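AgaA (Rhizobium radiobacter, PDB 6HLX) binds the opine agropinic acid as the periplasmic binding protein of an ABC transporter, for import into the bacterium. Local coordinates at residues 26-29 against 30-34. Sequence-based numbering, arbitrary orientation.
Sequences RTVK and LAIHR
His33 N donates to Lys29 O at 2.8 Å, and this bond closes the last turn of helix 23-32 before His33 leaves helical geometry. The backbone bonds form the tight part. Ala31 N to Val28 O (3.0 Å) is a 3-10-type i to i+3 bond, with an i to i+4 bond on each side of it, Leu30 N to Arg26 O at 2.9 Å and the His33 bond. Ile32 N is held weakly by both Val28 O and Lys29 O. In this periplasmic binding protein helix 23-32 packs on a mixed sheet through Thr27 and Val28, which touch strand 3-8, and Arg26, salt-bridged to Glu135 and Glu382, brings it within about 5 Å of the bound agropinic acid. Side chains meet more loosely. A chi1 of 179° turns Val28 CG1 away from its own N and alongside Ile32, CG1 to CD1 3.8 Å, while Lys29 CB stays 4.2 Å from His33 CD2. Ile32 CG2 sits over the centre of one His33 ring face. Beyond the turn, Arg34 folds back: its NH1 donates to Leu30 O (3.0 Å), in the guanidinium plane, and to His33 O (2.8 Å). The guanidinium charge at this C-terminal end probably complements the helix dipole, while NH2 is salt-bridged to Glu481.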
ATOM      1  N   ARG A  26      -8.395  -1.122   2.629  1.00 17.93           N
ATOM      2  CA  ARG A  26      -8.283   0.059   1.764  1.00 17.30           C
ATOM      3  C   ARG A  26      -9.389   0.097   0.706  1.00 20.41           C
ATOM      4  O   ARG A  26      -9.950   1.159   0.456  1.00 20.57           O
ATOM      5  CB  ARG A  26      -6.926   0.088   1.064  1.00 18.61           C
ATOM      6  CG  ARG A  26      -5.835   0.489   2.032  1.00 21.46           C
ATOM      7  CD  ARG A  26      -4.491   0.399   1.367  1.00 23.11           C
ATOM      8  NE  ARG A  26      -3.664   1.515   1.818  1.00 25.13           N
ATOM      9  CZ  ARG A  26      -2.431   1.756   1.389  1.00 30.54           C
ATOM     10  NH1 ARG A  26      -1.834   0.912   0.551  1.00 21.40           N
ATOM     11  NH2 ARG A  26      -1.782   2.839   1.797  1.00 20.78           N
ATOM     12  N   THR A  27      -9.691  -1.068   0.071  1.00 18.43           N
ATOM     13  CA  THR A  27     -10.711  -1.135  -0.993  1.00 18.30           C
ATOM     14  C   THR A  27     -12.081  -0.664  -0.461  1.00 19.70           C
ATOM     15  O   THR A  27     -12.754   0.102  -1.133  1.00 20.29           O
ATOM     16  CB  THR A  27     -10.779  -2.573  -1.573  1.00 21.75           C
ATOM     17  OG1 THR A  27      -9.475  -2.907  -2.074  1.00 19.62           O
ATOM     18  CG2 THR A  27     -11.851  -2.720  -2.680  1.00 19.47           C
ATOM     19  N   VAL A  28     -12.452  -1.081   0.778  1.00 17.82           N
ATOM     20  CA  VAL A  28     -13.714  -0.658   1.380  1.00 18.64           C
ATOM     21  C   VAL A  28     -13.630   0.843   1.741  1.00 21.05           C
ATOM     22  O   VAL A  28     -14.546   1.610   1.437  1.00 19.89           O
ATOM     23  CB  VAL A  28     -14.130  -1.538   2.586  1.00 20.78           C
ATOM     24  CG1 VAL A  28     -15.450  -1.045   3.191  1.00 20.45           C
ATOM     25  CG2 VAL A  28     -14.245  -3.017   2.175  1.00 19.83           C
ATOM     26  N   LYS A  29     -12.518   1.262   2.348  1.00 18.05           N
ATOM     27  CA  LYS A  29     -12.357   2.688   2.722  1.00 17.20           C
ATOM     28  C   LYS A  29     -12.486   3.612   1.511  1.00 19.92           C
ATOM     29  O   LYS A  29     -13.060   4.690   1.630  1.00 20.40           O
ATOM     30  CB  LYS A  29     -10.985   2.950   3.362  1.00 18.61           C
ATOM     31  CG  LYS A  29     -10.932   2.473   4.808  1.00 19.11           C
ATOM     32  CD  LYS A  29      -9.740   3.040   5.604  1.00 20.51           C
ATOM     33  CE  LYS A  29      -8.389   2.656   4.994  1.00 21.62           C
ATOM     34  NZ  LYS A  29      -7.259   2.942   5.934  1.00 21.18           N
ATOM     35  N   LEU A  30     -11.974   3.184   0.346  1.00 16.96           N
ATOM     36  CA  LEU A  30     -11.991   4.026  -0.858  1.00 17.18           C
ATOM     37  C   LEU A  30     -13.377   4.122  -1.528  1.00 21.17           C
ATOM     38  O   LEU A  30     -13.586   4.967  -2.398  1.00 21.84           O
ATOM     39  CB  LEU A  30     -10.887   3.609  -1.835  1.00 17.54           C
ATOM     40  CG  LEU A  30      -9.475   3.834  -1.282  1.00 21.06           C
ATOM     41  CD1 LEU A  30      -8.453   3.115  -2.123  1.00 21.90           C
ATOM     42  CD2 LEU A  30      -9.144   5.343  -1.117  1.00 21.62           C
ATOM     43  N   ALA A  31     -14.333   3.329  -1.055  1.00 18.85           N
ATOM     44  CA  ALA A  31     -15.717   3.447  -1.512  1.00 18.27           C
ATOM     45  C   ALA A  31     -16.443   4.483  -0.639  1.00 20.88           C
ATOM     46  O   ALA A  31     -17.336   5.168  -1.122  1.00 21.20           O
ATOM     47  CB  ALA A  31     -16.418   2.092  -1.366  1.00 18.81           C
ATOM     48  N   ILE A  32     -16.118   4.536   0.655  1.00 17.84           N
ATOM     49  CA  ILE A  32     -16.841   5.345   1.652  1.00 18.20           C
ATOM     50  C   ILE A  32     -16.192   6.691   1.947  1.00 20.96           C
ATOM     51  O   ILE A  32     -16.863   7.557   2.506  1.00 20.70           O
ATOM     52  CB  ILE A  32     -16.891   4.486   2.955  1.00 24.09           C
ATOM     53  CG1 ILE A  32     -17.782   3.230   2.754  1.00 25.59           C
ATOM     54  CG2 ILE A  32     -17.308   5.281   4.226  1.00 29.50           C
ATOM     55  CD1 ILE A  32     -17.413   2.113   3.883  1.00 37.21           C
ATOM     56  N   HIS A  33     -14.891   6.829   1.681  1.00 17.58           N
ATOM     57  CA  HIS A  33     -14.170   8.027   2.108  1.00 17.61           C
ATOM     58  C   HIS A  33     -13.501   8.793   0.992  1.00 21.31           C
ATOM     59  O   HIS A  33     -13.172   8.219  -0.038  1.00 19.45           O
ATOM     60  CB  HIS A  33     -13.085   7.617   3.135  1.00 18.42           C
ATOM     61  CG  HIS A  33     -13.635   7.130   4.445  1.00 20.94           C
ATOM     62  ND1 HIS A  33     -14.302   7.976   5.305  1.00 22.38           N
ATOM     63  CD2 HIS A  33     -13.543   5.903   5.015  1.00 21.52           C
ATOM     64  CE1 HIS A  33     -14.631   7.239   6.352  1.00 22.35           C
ATOM     65  NE2 HIS A  33     -14.182   5.980   6.221  1.00 21.60           N
ATOM     66  N   ARG A  34     -13.173  10.073   1.275  1.00 18.77           N
ATOM     67  CA  ARG A  34     -12.437  10.949   0.377  1.00 18.85           C
ATOM     68  C   ARG A  34     -11.494  11.812   1.203  1.00 20.93           C
ATOM     69  O   ARG A  34     -11.812  12.152   2.346  1.00 20.07           O
ATOM     70  CB  ARG A  34     -13.416  11.853  -0.416  1.00 19.60           C
ATOM     71  CG  ARG A  34     -14.131  11.150  -1.589  1.00 22.04           C
ATOM     72  CD  ARG A  34     -13.133  10.742  -2.667  1.00 24.70           C
ATOM     73  NE  ARG A  34     -13.717   9.998  -3.791  1.00 25.67           N
ATOM     74  CZ  ARG A  34     -13.863   8.675  -3.840  1.00 27.30           C
ATOM     75  NH1 ARG A  34     -13.541   7.921  -2.788  1.00 18.48           N
ATOM     76  NH2 ARG A  34     -14.352   8.098  -4.927  1.00 27.01           N
TER